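Long-range contacts in cellobiose 2-epimerase (Spirochaeta thermophila DSM 6192, PDB 5ZIG), which probably catalyses the reversible epimerisation of cellobiose to beta-D-glucosyl-(1->4)-D-mannose, as a member of the N-acylglucosamine 2-epimerase family: residues H99-W104 and V116-N122; L142-W146 and L204-E210; F149-E153 and R212-A216; A187-M191 and L234-E240. One frame throughout, in Å; residues are numbered along the deposited sequence. Where two conformers were deposited one is given.

Overall arrangement
All four contacts belong to one helical domain, consistent with the (alpha/alpha)6 barrel of this family. Contacts 2 and 3 share helix 139-156, which meets helix 191-208 in contact 2 and the next helix, 211-228, in contact 3. They touch, Trp-146 packing on Val-213. Contact 3 is buried, yet carries a long salt bridge and a water link. Contacts 1, 2 and 4 are partly buried; contact 2 has no hydrogen bond between its segments and rests mainly on apolar packing. In contact 1 side chains bond to backbone groups, with a water between backbone atoms; in contact 4 backbone pairs with backbone across antiparallel strands. Contact 1 touches contact 3 through Gly-101 and Leu-151; contact 4 touches none.

Contact 1: H99-W104 and V116-N122; sequences HRGFFW and VKKLYGN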
loop_
_atom_site.group_PDB
_atom_site.type_symbol
_atom_site.label_atom_id
_atom_site.label_comp_id
_atom_site.label_asym_id
_atom_site.label_seq_id
_atom_site.Cartn_x
_atom_site.Cartn_y
_atom_site.Cartn_z
ATOM N N HIS A 99 19.287 11.057 14.858
ATOM C CA HIS A 99 19.632 9.674 14.543
ATOM C C HIS A 99 19.185 9.242 13.154
ATOM O O HIS A 99 19.356 8.071 12.803
ATOM C CB HIS A 99 19.035 8.732 15.595
ATOM C CG HIS A 99 19.318 9.150 17.012
ATOM N ND1 HIS A 99 20.502 8.844 17.659
ATOM C CD2 HIS A 99 18.578 9.857 17.897
ATOM C CE1 HIS A 99 20.476 9.348 18.881
ATOM N NE2 HIS A 99 19.314 9.957 19.054
ATOM N N ARG A 100 18.599 10.153 12.376
ATOM C CA ARG A 100 18.114 9.897 11.016
ATOM C C ARG A 100 16.937 8.925 10.990
ATOM O O ARG A 100 16.481 8.447 12.041
ATOM C CB ARG A 100 19.252 9.395 10.123
ATOM C CG ARG A 100 20.510 10.261 10.202
ATOM C CD ARG A 100 20.157 11.740 10.155
ATOM N NE ARG A 100 21.226 12.568 10.698
ATOM C CZ ARG A 100 21.882 13.481 9.992
ATOM N NH1 ARG A 100 21.565 13.676 8.716
ATOM N NH2 ARG A 100 22.850 14.193 10.557
ATOM N N GLY A 101 16.438 8.633 9.794
ATOM C CA GLY A 101 15.153 7.959 9.678
ATOM C C GLY A 101 14.028 8.850 10.192
ATOM O O GLY A 101 14.207 10.027 10.508
ATOM N N PHE A 102 12.846 8.251 10.297
ATOM C CA PHE A 102 11.632 8.984 10.621
ATOM C C PHE A 102 10.966 8.388 11.854
ATOM O O PHE A 102 10.875 7.161 11.990
ATOM C CB PHE A 102 10.658 8.993 9.407
ATOM C CG PHE A 102 11.228 9.701 8.202
ATOM C CD1 PHE A 102 12.102 9.045 7.350
ATOM C CD2 PHE A 102 10.957 11.029 7.971
ATOM C CE1 PHE A 102 12.663 9.699 6.285
ATOM C CE2 PHE A 102 11.529 11.684 6.919
ATOM C CZ PHE A 102 12.379 11.013 6.068
ATOM N N PHE A 103 10.533 9.270 12.760
ATOM C CA PHE A 103 9.725 8.858 13.904
ATOM C C PHE A 103 8.388 8.254 13.462
ATOM O O PHE A 103 7.840 8.595 12.414
ATOM C CB PHE A 103 9.430 10.053 14.816
ATOM C CG PHE A 103 10.638 10.735 15.352
ATOM C CD1 PHE A 103 11.533 10.052 16.161
ATOM C CD2 PHE A 103 10.866 12.078 15.086
ATOM C CE1 PHE A 103 12.647 10.701 16.669
ATOM C CE2 PHE A 103 11.978 12.728 15.593
ATOM C CZ PHE A 103 12.864 12.042 16.381
ATOM N N TRP A 104 7.837 7.389 14.317
ATOM C CA TRP A 104 6.563 6.724 14.054
ATOM C C TRP A 104 5.382 7.697 14.121
ATOM O O TRP A 104 4.457 7.621 13.298
ATOM C CB TRP A 104 6.384 5.577 15.061
ATOM C CG TRP A 104 5.107 4.856 14.920
ATOM C CD1 TRP A 104 4.107 4.794 15.842
ATOM C CD2 TRP A 104 4.699 4.035 13.823
ATOM N NE1 TRP A 104 3.078 4.022 15.368
ATOM C CE2 TRP A 104 3.418 3.537 14.137
ATOM C CE3 TRP A 104 5.279 3.701 12.584
ATOM C CZ2 TRP A 104 2.694 2.722 13.268
ATOM C CZ3 TRP A 104 4.564 2.875 11.724
ATOM C CH2 TRP A 104 3.264 2.402 12.074
ATOM N N VAL A 116 10.105 5.445 18.106
ATOM C CA VAL A 116 10.581 4.191 17.525
ATOM C C VAL A 116 10.623 4.295 15.998
ATOM O O VAL A 116 9.803 4.985 15.378
ATOM C CB VAL A 116 9.684 3.030 18.002
ATOM C CG1 VAL A 116 9.686 1.868 17.023
ATOM C CG2 VAL A 116 10.127 2.576 19.405
ATOM N N LYS A 117 11.626 3.632 15.391
ATOM C CA LYS A 117 11.822 3.595 13.939
ATOM C C LYS A 117 11.292 2.272 13.397
ATOM O O LYS A 117 11.983 1.252 13.420
ATOM C CB LYS A 117 13.294 3.767 13.586
ATOM C CG LYS A 117 13.956 4.868 14.335
ATOM C CD LYS A 117 13.206 6.187 14.097
ATOM C CE LYS A 117 14.037 7.173 13.315
ATOM N NZ LYS A 117 15.124 7.802 14.141
ATOM N N LYS A 118 10.067 2.295 12.886
ATOM C CA LYS A 118 9.501 1.115 12.250
ATOM C C LYS A 118 9.887 1.104 10.776
ATOM O O LYS A 118 9.682 2.093 10.065
ATOM C CB LYS A 118 7.980 1.092 12.410
ATOM C CG LYS A 118 7.528 1.187 13.865
ATOM C CD LYS A 118 6.145 0.561 14.092
ATOM C CE LYS A 118 5.633 0.801 15.515
ATOM N NZ LYS A 118 4.501 -0.113 15.854
ATOM N N LEU A 119 10.464 -0.012 10.327
ATOM C CA LEU A 119 10.846 -0.119 8.925
ATOM C C LEU A 119 9.633 0.047 8.021
ATOM O O LEU A 119 9.728 0.667 6.952
ATOM C CB LEU A 119 11.545 -1.452 8.667
ATOM C CG LEU A 119 13.041 -1.374 8.994
ATOM C CD1 LEU A 119 13.310 -1.129 10.489
ATOM C CD2 LEU A 119 13.730 -2.608 8.506
ATOM N N TYR A 120 8.484 -0.457 8.461
ATOM C CA TYR A 120 7.249 -0.257 7.709
ATOM C C TYR A 120 7.054 1.206 7.374
ATOM O O TYR A 120 6.844 1.564 6.211
ATOM C CB TYR A 120 6.067 -0.779 8.498
ATOM C CG TYR A 120 4.772 -0.722 7.729
ATOM C CD1 TYR A 120 3.954 0.401 7.788
ATOM C CD2 TYR A 120 4.372 -1.788 6.937
ATOM C CE1 TYR A 120 2.769 0.457 7.081
ATOM C CE2 TYR A 120 3.175 -1.744 6.230
ATOM C CZ TYR A 120 2.379 -0.620 6.308
ATOM O OH TYR A 120 1.190 -0.572 5.602
ATOM N N GLY A 121 7.129 2.074 8.378
ATOM C CA GLY A 121 6.945 3.493 8.124
ATOM C C GLY A 121 8.091 4.153 7.390
ATOM O O GLY A 121 7.881 5.028 6.547
ATOM N N ASN A 122 9.323 3.782 7.742
ATOM C CA ASN A 122 10.466 4.310 7.012
ATOM C C ASN A 122 10.451 3.862 5.547
ATOM O O ASN A 122 10.889 4.618 4.666
ATOM C CB ASN A 122 11.756 3.892 7.725
ATOM C CG ASN A 122 12.040 4.758 8.952
ATOM O OD1 ASN A 122 12.761 5.744 8.864
ATOM N ND2 ASN A 122 11.434 4.419 10.079
HETATM O O HOH W 1 9.008 5.021 12.831
#
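Lys-118 lays its aliphatic chain over one face of the Trp-104 indole: CD sits 3.6 Å from the centroid of the six-membered ring in a CH-pi contact, and NZ, 4.5 Å from the same centroid, adds a cation-pi interaction. In the (alpha/alpha)6 barrel expected for this family, this is where the loop after helix 77-94 closes on strand 117-118 and the first turn of helix 119-136. Asn-122 ties the two together. Its OD1 accepts from Phe-102 N at 2.9 Å, while its ND2 donates to Lys-118 O at 2.9 Å and weakly to Phe-102 O at 3.4 Å. Gly-101, at a phi of 66° that favours glycine, lets the segments close up: a CB would be tight against Asn-122 OD1 (3.0 Å) and Lys-117 CE (3.1 Å). Lys-117 NZ donates to Arg-100 O at 2.6 Å and pairs with Asp-96. Water 1 bridges the two backbones, donating to Phe-102 O (3.0 Å) and Val-116 O (2.7 Å) and accepting from Lys-118 N at 2.9 Å.

Contact 2: L142-W146 and L204-E210; sequences LTLAW and LFRTTKE
Two helical pieces face each other here: 142-146, inside helix 139-156, and 204-208, the last turn of helix 191-208. Their short axes approach to 12.2 Å with a signed crossing angle of -133°, and the closest CA pair is Ala-145 with Leu-204 at 8.1 Å. So wide a spacing is filled by long side chains. Trp-146 (chi1 -86°, chi2 126°) swings its indole across the gap, and Leu-204 (t, p) puts CD2 over one face, 4.1 Å from the centroid of the six-membered ring, a CH-pi contact. The edge of that ring meets Glu-210, with Trp-146 CH2 3.4 Å from Glu-210 CB. Leu-142, also t, p, sends CD1 to Leu-204 CD1 at 4.3 Å and to Thr-208 CG2 at 4.0 Å. Thr-208 takes the p rotamer, which lets OG1 donate to Leu-204 O at 2.8 Å and rest 3.5 Å from Trp-146 CZ2. Beyond it the helix ends: Lys-209 turns to phi 58°, psi 27°, and Glu-210 (chi1 172°) becomes the N-cap of helix 211-228, its OE2 accepting from Arg-212 N. The arrangement suits neighbouring hairpins of an (alpha/alpha)6 barrel. No hydrogen bond crosses between the segments, so cohesion rests on shape and apolar burial, while the polar groups of Thr-208 and Glu-210 are engaged in ending one helix and starting the next.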
loop_
_atom_site.group_PDB
_atom_site.type_symbol
_atom_site.label_atom_id
_atom_site.label_comp_id
_atom_site.label_asym_id
_atom_site.label_seq_id
_atom_site.Cartn_x
_atom_site.Cartn_y
_atom_site.Cartn_z
ATOM N N LEU A 142 15.068 13.299 -2.699
ATOM C CA LEU A 142 15.736 12.072 -3.127
ATOM C C LEU A 142 16.935 11.756 -2.234
ATOM O O LEU A 142 17.178 10.590 -1.902
ATOM C CB LEU A 142 16.163 12.168 -4.598
ATOM C CG LEU A 142 16.568 10.844 -5.273
ATOM C CD1 LEU A 142 15.365 9.923 -5.442
ATOM C CD2 LEU A 142 17.236 11.096 -6.612
ATOM N N THR A 143 17.685 12.774 -1.817
ATOM C CA THR A 143 18.790 12.511 -0.897
ATOM C C THR A 143 18.283 11.900 0.407
ATOM O O THR A 143 18.885 10.955 0.936
ATOM C CB THR A 143 19.575 13.796 -0.651
ATOM O OG1 THR A 143 20.181 14.198 -1.889
ATOM C CG2 THR A 143 20.670 13.570 0.380
ATOM N N LEU A 144 17.135 12.379 0.902
ATOM C CA LEU A 144 16.574 11.805 2.118
ATOM C C LEU A 144 16.101 10.374 1.896
ATOM O O LEU A 144 16.268 9.516 2.772
ATOM C CB LEU A 144 15.441 12.685 2.638
ATOM C CG LEU A 144 15.977 13.855 3.466
ATOM C CD1 LEU A 144 14.933 14.942 3.614
ATOM C CD2 LEU A 144 16.395 13.339 4.824
ATOM N N ALA A 145 15.497 10.088 0.751
ATOM C CA ALA A 145 15.123 8.703 0.484
ATOM C C ALA A 145 16.360 7.809 0.479
ATOM O O ALA A 145 16.316 6.669 0.952
ATOM C CB ALA A 145 14.362 8.608 -0.839
ATOM N N TRP A 146 17.486 8.334 -0.007
ATOM C CA TRP A 146 18.714 7.542 -0.086
ATOM C C TRP A 146 19.314 7.302 1.291
ATOM O O TRP A 146 19.818 6.203 1.575
ATOM C CB TRP A 146 19.728 8.245 -0.980
ATOM C CG TRP A 146 19.581 7.936 -2.425
ATOM C CD1 TRP A 146 19.451 8.834 -3.448
ATOM C CD2 TRP A 146 19.544 6.637 -3.027
ATOM N NE1 TRP A 146 19.347 8.174 -4.651
ATOM C CE2 TRP A 146 19.397 6.824 -4.417
ATOM C CE3 TRP A 146 19.621 5.333 -2.528
ATOM C CZ2 TRP A 146 19.337 5.765 -5.300
ATOM C CZ3 TRP A 146 19.561 4.287 -3.411
ATOM C CH2 TRP A 146 19.418 4.509 -4.779
ATOM N N LEU A 204 11.809 3.250 -5.826
ATOM C CA LEU A 204 13.125 3.893 -5.772
ATOM C C LEU A 204 13.987 3.444 -6.948
ATOM O O LEU A 204 14.702 4.254 -7.549
ATOM C CB LEU A 204 13.815 3.599 -4.428
ATOM C CG LEU A 204 15.187 4.259 -4.194
ATOM C CD1 LEU A 204 15.089 5.793 -4.230
ATOM C CD2 LEU A 204 15.875 3.775 -2.915
ATOM N N PHE A 205 13.887 2.169 -7.325
ATOM C CA PHE A 205 14.618 1.676 -8.494
ATOM C C PHE A 205 14.064 2.254 -9.797
ATOM O O PHE A 205 14.832 2.594 -10.705
ATOM C CB PHE A 205 14.577 0.149 -8.540
ATOM C CG PHE A 205 15.297 -0.445 -9.722
ATOM C CD1 PHE A 205 16.680 -0.484 -9.759
ATOM C CD2 PHE A 205 14.584 -0.962 -10.799
ATOM C CE1 PHE A 205 17.340 -1.029 -10.839
ATOM C CE2 PHE A 205 15.232 -1.508 -11.882
ATOM C CZ PHE A 205 16.613 -1.543 -11.905
ATOM N N ARG A 206 12.737 2.345 -9.920
ATOM C CA ARG A 206 12.163 2.993 -11.095
ATOM C C ARG A 206 12.659 4.425 -11.221
ATOM O O ARG A 206 12.956 4.898 -12.324
ATOM C CB ARG A 206 10.636 2.975 -11.032
ATOM C CG ARG A 206 10.007 3.732 -12.207
ATOM C CD ARG A 206 8.458 3.697 -12.182
ATOM N NE ARG A 206 7.965 2.441 -12.726
ATOM C CZ ARG A 206 7.519 1.429 -11.997
ATOM N NH1 ARG A 206 7.485 1.527 -10.672
ATOM N NH2 ARG A 206 7.094 0.322 -12.598
ATOM N N THR A 207 12.759 5.134 -10.096
ATOM C CA THR A 207 13.144 6.541 -10.098
ATOM C C THR A 207 14.635 6.725 -10.405
ATOM O O THR A 207 15.015 7.721 -11.029
ATOM C CB THR A 207 12.786 7.163 -8.729
ATOM O OG1 THR A 207 11.429 6.824 -8.368
ATOM C CG2 THR A 207 12.974 8.690 -8.711
ATOM N N THR A 208 15.494 5.778 -10.003
ATOM C CA THR A 208 16.941 5.986 -10.067
ATOM C C THR A 208 17.727 4.923 -10.833
ATOM O O THR A 208 18.853 5.211 -11.246
ATOM C CB THR A 208 17.548 6.064 -8.652
ATOM O OG1 THR A 208 17.434 4.781 -8.022
ATOM C CG2 THR A 208 16.860 7.112 -7.788
ATOM N N LYS A 209 17.207 3.706 -10.992
ATOM C CA LYS A 209 17.922 2.624 -11.673
ATOM C C LYS A 209 19.254 2.319 -10.998
ATOM O O LYS A 209 20.205 1.854 -11.639
ATOM C CB LYS A 209 18.140 2.936 -13.161
ATOM C CG LYS A 209 16.969 2.564 -14.062
ATOM C CD LYS A 209 15.854 3.594 -13.986
ATOM C CE LYS A 209 16.384 5.007 -14.241
ATOM N NZ LYS A 209 15.308 6.051 -14.267
ATOM N N GLU A 210 19.334 2.593 -9.706
ATOM C CA GLU A 210 20.543 2.286 -8.970
ATOM C C GLU A 210 20.592 0.776 -8.756
ATOM O O GLU A 210 19.606 0.191 -8.292
ATOM C CB GLU A 210 20.572 3.067 -7.657
ATOM C CG GLU A 210 21.692 2.698 -6.676
ATOM C CD GLU A 210 23.074 2.685 -7.308
ATOM O OE1 GLU A 210 23.453 3.697 -7.948
ATOM O OE2 GLU A 210 23.772 1.655 -7.159
#

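Contact 3: F149-E153 and R212-A216; sequences FDLLE and RVREA
This is a buried helix-helix contact with a polar rim, joining the C-terminal half of helix 139-156 to the first turns of helix 211-228. Both segments are regular helix; their short axes run 12.2 Å apart at closest, with a signed crossing angle of 40°. Phe-149 lies level with Val-213 (CA-CA 8.6 Å) and Glu-153 with Ala-216 (8.3 Å). Phe-149, chi1 175°, extends across the gap and sets its CZ 4.2 Å from Val-213 CG2 and its CE1 4.5 Å from Ala-216 CB. Such a roughly parallel pair fits corresponding helices of successive hairpins in an (alpha/alpha)6 barrel; Tyr-201 of helix 191-208 packs edge-to-face with Phe-149. Arg-212 (chi1 -68°, chi3 35°) curls over the rim so that one guanidinium face meets Phe-149 CZ, while its NH1 forms a long salt bridge of 3.7 Å with Asp-150 OD1. Glu-153 (m, m) directs OE2 to Tyr-164 and Tyr-201, and its OE1 accepts from water 2 at 2.7 Å, which in turn accepts from Arg-212 NH2 at 3.2 Å.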
loop_
_atom_site.group_PDB
_atom_site.type_symbol
_atom_site.label_atom_id
_atom_site.label_comp_id
_atom_site.label_asym_id
_atom_site.label_seq_id
_atom_site.Cartn_x
_atom_site.Cartn_y
_atom_site.Cartn_z
ATOM N N PHE A 149 16.955 4.548 2.856
ATOM C CA PHE A 149 17.391 3.289 2.234
ATOM C C PHE A 149 18.675 2.771 2.879
ATOM O O PHE A 149 18.765 1.603 3.275
ATOM C CB PHE A 149 17.617 3.519 0.736
ATOM C CG PHE A 149 18.179 2.321 -0.011
ATOM C CD1 PHE A 149 17.365 1.246 -0.368
ATOM C CD2 PHE A 149 19.524 2.266 -0.332
ATOM C CE1 PHE A 149 17.880 0.153 -1.078
ATOM C CE2 PHE A 149 20.051 1.166 -1.030
ATOM C CZ PHE A 149 19.221 0.113 -1.407
ATOM N N ASP A 150 19.680 3.640 3.010
ATOM C CA ASP A 150 20.946 3.192 3.590
ATOM C C ASP A 150 20.744 2.658 4.997
ATOM O O ASP A 150 21.397 1.684 5.390
ATOM C CB ASP A 150 21.971 4.328 3.575
ATOM C CG ASP A 150 22.640 4.472 2.225
ATOM O OD1 ASP A 150 22.531 3.517 1.423
ATOM O OD2 ASP A 150 23.256 5.528 1.956
ATOM N N LEU A 151 19.817 3.256 5.761
ATOM C CA LEU A 151 19.572 2.773 7.121
ATOM C C LEU A 151 18.884 1.421 7.098
ATOM O O LEU A 151 19.231 0.520 7.877
ATOM C CB LEU A 151 18.715 3.768 7.900
ATOM C CG LEU A 151 19.344 5.048 8.448
ATOM C CD1 LEU A 151 18.237 5.940 8.992
ATOM C CD2 LEU A 151 20.383 4.732 9.527
ATOM N N LEU A 152 17.854 1.295 6.249
ATOM C CA LEU A 152 17.167 0.027 6.062
ATOM C C LEU A 152 18.141 -1.098 5.718
ATOM O O LEU A 152 17.996 -2.227 6.204
ATOM C CB LEU A 152 16.105 0.177 4.970
ATOM C CG LEU A 152 14.722 0.731 5.317
ATOM C CD1 LEU A 152 14.765 1.812 6.402
ATOM C CD2 LEU A 152 14.039 1.263 4.064
ATOM N N GLU A 153 19.135 -0.815 4.871
ATOM C CA GLU A 153 20.093 -1.849 4.524
ATOM C C GLU A 153 21.141 -1.994 5.622
ATOM O O GLU A 153 21.429 -3.108 6.073
ATOM C CB GLU A 153 20.743 -1.539 3.170
ATOM C CG GLU A 153 19.743 -1.448 2.002
ATOM C CD GLU A 153 19.003 -2.744 1.767
ATOM O OE1 GLU A 153 19.656 -3.773 1.463
ATOM O OE2 GLU A 153 17.754 -2.729 1.907
ATOM N N ARG A 212 22.021 -1.075 -6.620
ATOM C CA ARG A 212 21.951 -1.555 -5.242
ATOM C C ARG A 212 20.501 -1.757 -4.818
ATOM O O ARG A 212 20.181 -2.698 -4.086
ATOM C CB ARG A 212 22.673 -0.587 -4.304
ATOM C CG ARG A 212 24.177 -0.557 -4.521
ATOM C CD ARG A 212 24.943 -0.247 -3.249
ATOM N NE ARG A 212 24.307 -0.825 -2.067
ATOM C CZ ARG A 212 23.658 -0.119 -1.142
ATOM N NH1 ARG A 212 23.552 1.199 -1.261
ATOM N NH2 ARG A 212 23.110 -0.734 -0.100
ATOM N N VAL A 213 19.603 -0.910 -5.305
ATOM C CA VAL A 213 18.185 -1.154 -5.073
ATOM C C VAL A 213 17.754 -2.454 -5.738
ATOM O O VAL A 213 17.051 -3.272 -5.128
ATOM C CB VAL A 213 17.344 0.035 -5.559
ATOM C CG1 VAL A 213 15.953 0.022 -4.854
ATOM C CG2 VAL A 213 18.079 1.300 -5.269
ATOM N N ARG A 214 18.173 -2.672 -6.993
ATOM C CA ARG A 214 17.713 -3.862 -7.712
ATOM C C ARG A 214 18.178 -5.120 -7.004
ATOM O O ARG A 214 17.455 -6.128 -6.958
ATOM C CB ARG A 214 18.206 -3.871 -9.164
ATOM C CG ARG A 214 18.259 -5.296 -9.765
ATOM C CD ARG A 214 19.181 -5.437 -10.972
ATOM N NE ARG A 214 18.429 -5.366 -12.219
ATOM C CZ ARG A 214 18.558 -4.392 -13.114
ATOM N NH1 ARG A 214 19.428 -3.411 -12.908
ATOM N NH2 ARG A 214 17.824 -4.401 -14.220
ATOM N N GLU A 215 19.387 -5.074 -6.440
ATOM C CA GLU A 215 19.908 -6.219 -5.710
ATOM C C GLU A 215 19.111 -6.473 -4.432
ATOM O O GLU A 215 18.807 -7.625 -4.108
ATOM C CB GLU A 215 21.401 -6.000 -5.428
ATOM C CG GLU A 215 22.220 -6.093 -6.731
ATOM C CD GLU A 215 23.676 -5.656 -6.603
ATOM O OE1 GLU A 215 24.077 -5.143 -5.534
ATOM O OE2 GLU A 215 24.417 -5.822 -7.597
ATOM N N ALA A 216 18.765 -5.414 -3.693
ATOM C CA ALA A 216 17.886 -5.596 -2.535
ATOM C C ALA A 216 16.531 -6.159 -2.960
ATOM O O ALA A 216 15.955 -7.004 -2.260
ATOM C CB ALA A 216 17.719 -4.278 -1.783
HETATM O O HOH W 2 22.069 -3.715 0.171
#

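Contact 4: A187-M191 and L234-E240; sequences APKTM and LGLYFAE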
loop_
_atom_site.group_PDB
_atom_site.type_symbol
_atom_site.label_atom_id
_atom_site.label_comp_id
_atom_site.label_asym_id
_atom_site.label_seq_id
_atom_site.Cartn_x
_atom_site.Cartn_y
_atom_site.Cartn_z
ATOM N N ALA A 187 6.579 -11.287 17.259
ATOM C CA ALA A 187 7.252 -11.781 16.057
ATOM C C ALA A 187 8.369 -10.825 15.648
ATOM O O ALA A 187 8.133 -9.614 15.548
ATOM C CB ALA A 187 6.254 -11.939 14.910
ATOM N N PRO A 188 9.596 -11.311 15.439
ATOM C CA PRO A 188 10.666 -10.405 14.992
ATOM C C PRO A 188 10.527 -9.967 13.540
ATOM O O PRO A 188 11.094 -8.926 13.176
ATOM C CB PRO A 188 11.948 -11.233 15.214
ATOM C CG PRO A 188 11.537 -12.376 16.135
ATOM C CD PRO A 188 10.113 -12.657 15.741
ATOM N N LYS A 189 9.771 -10.699 12.712
ATOM C CA LYS A 189 9.576 -10.326 11.314
ATOM C C LYS A 189 8.112 -10.509 10.896
ATOM O O LYS A 189 7.409 -11.394 11.398
ATOM C CB LYS A 189 10.505 -11.149 10.411
ATOM C CG LYS A 189 11.982 -10.814 10.577
ATOM C CD LYS A 189 12.885 -11.897 10.012
ATOM C CE LYS A 189 14.362 -11.496 10.190
ATOM N NZ LYS A 189 15.319 -12.534 9.697
ATOM N N THR A 190 7.656 -9.655 9.969
ATOM C CA THR A 190 6.294 -9.725 9.441
ATOM C C THR A 190 6.313 -9.627 7.911
ATOM O O THR A 190 7.143 -8.908 7.336
ATOM C CB THR A 190 5.370 -8.602 10.053
ATOM O OG1 THR A 190 5.771 -7.308 9.583
ATOM C CG2 THR A 190 5.398 -8.607 11.590
ATOM N N MET A 191 5.406 -10.376 7.254
ATOM C CA MET A 191 5.213 -10.235 5.806
ATOM C C MET A 191 4.858 -8.802 5.462
ATOM O O MET A 191 5.355 -8.239 4.481
ATOM C CB MET A 191 4.127 -11.223 5.340
ATOM C CG MET A 191 3.319 -10.978 4.018
ATOM S SD MET A 191 2.193 -9.569 3.973
ATOM C CE MET A 191 0.922 -10.207 5.094
ATOM N N LEU A 234 0.261 -15.927 1.634
ATOM C CA LEU A 234 1.402 -15.289 2.258
ATOM C C LEU A 234 1.304 -15.490 3.757
ATOM O O LEU A 234 0.332 -15.038 4.375
ATOM C CB LEU A 234 1.430 -13.804 1.942
ATOM C CG LEU A 234 2.089 -13.318 0.673
ATOM C CD1 LEU A 234 1.408 -13.958 -0.536
ATOM C CD2 LEU A 234 1.950 -11.814 0.674
ATOM N N GLY A 235 2.305 -16.156 4.335
ATOM C CA GLY A 235 2.373 -16.256 5.781
ATOM C C GLY A 235 2.409 -14.885 6.427
ATOM O O GLY A 235 2.878 -13.907 5.843
ATOM N N LEU A 236 1.909 -14.810 7.655
ATOM C CA LEU A 236 1.840 -13.503 8.299
ATOM C C LEU A 236 3.098 -13.167 9.100
ATOM O O LEU A 236 3.705 -12.113 8.887
ATOM C CB LEU A 236 0.600 -13.434 9.198
ATOM C CG LEU A 236 -0.742 -13.498 8.463
ATOM C CD1 LEU A 236 -1.902 -13.429 9.436
ATOM C CD2 LEU A 236 -0.848 -12.382 7.438
ATOM N N TYR A 237 3.504 -14.058 10.002
ATOM C CA TYR A 237 4.409 -13.729 11.092
ATOM C C TYR A 237 5.509 -14.778 11.194
ATOM O O TYR A 237 5.239 -15.979 11.091
ATOM C CB TYR A 237 3.642 -13.649 12.421
ATOM C CG TYR A 237 2.461 -12.690 12.442
ATOM C CD1 TYR A 237 2.640 -11.326 12.199
ATOM C CD2 TYR A 237 1.176 -13.140 12.751
ATOM C CE1 TYR A 237 1.571 -10.441 12.232
ATOM C CE2 TYR A 237 0.093 -12.259 12.794
ATOM C CZ TYR A 237 0.305 -10.913 12.536
ATOM O OH TYR A 237 -0.760 -10.038 12.583
ATOM N N PHE A 238 6.748 -14.328 11.419
ATOM C CA PHE A 238 7.894 -15.225 11.314
ATOM C C PHE A 238 8.939 -14.926 12.387
ATOM O O PHE A 238 9.183 -13.767 12.734
ATOM C CB PHE A 238 8.544 -15.118 9.927
ATOM C CG PHE A 238 7.578 -15.320 8.780
ATOM C CD1 PHE A 238 6.833 -14.264 8.288
ATOM C CD2 PHE A 238 7.430 -16.574 8.192
ATOM C CE1 PHE A 238 5.932 -14.458 7.218
ATOM C CE2 PHE A 238 6.556 -16.775 7.135
ATOM C CZ PHE A 238 5.802 -15.715 6.641
ATOM N N ALA A 239 9.578 -15.991 12.883
ATOM C CA ALA A 239 10.728 -15.857 13.774
ATOM C C ALA A 239 11.920 -15.280 13.017
ATOM O O ALA A 239 11.884 -15.081 11.800
ATOM C CB ALA A 239 11.108 -17.208 14.390
ATOM N N GLU A 240 13.008 -15.036 13.755
ATOM C CA GLU A 240 14.218 -14.503 13.136
ATOM C C GLU A 240 14.721 -15.425 12.032
ATOM O O GLU A 240 15.033 -14.962 10.926
ATOM C CB GLU A 240 15.299 -14.283 14.198
ATOM C CG GLU A 240 16.354 -13.270 13.799
ATOM C CD GLU A 240 17.625 -13.377 14.635
ATOM O OE1 GLU A 240 17.769 -14.378 15.375
ATOM O OE2 GLU A 240 18.471 -12.456 14.548
#
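Lys-189 and Phe-238 form an antiparallel hydrogen-bonded pair in which each residue gives and takes: Lys-189 N donates to Phe-238 O at 3.1 Å, and Phe-238 N returns to Lys-189 O at 3.0 Å. The next pair, Thr-190 with Tyr-237, is non-hydrogen-bonded, and Tyr-237 turns its backbone to Met-245 instead. Beyond it Met-191 N donates to Leu-236 O at 2.9 Å; the same oxygen lies 3.6 Å from Thr-190 CA in a CA-H...O contact. Strand 237-238 is thus the middle of a three-stranded antiparallel sheet, between 189-190 and 244-245, in the connections between helices of what is consistent with the family's (alpha/alpha)6 barrel. Thr-190 ends its strand as N-cap of helix 191-208: its OG1 is engaged by Thr-193 N and by Glu-166. The ammonium of Lys-189, carried on an extended chain, donates from NZ to Glu-240 O at 2.7 Å, bonds to Gly-162 O and forms a salt bridge with Asp-158. Glu-240 OE2 hydrogen-bonds to the hydroxyl of Tyr-165, outside the two segments. Apolar contacts flank the strands: Met-191 CG meets Leu-234 CD2 at 3.7 Å, Met-191 CE meets Leu-236 CD2 at 3.7 Å, and Ala-187 CB lies 4.0 Å from Tyr-237 CB. The ring of Phe-238 lies where a side chain at Gly-235 would be, its CZ 2.6 Å from an ideal CB.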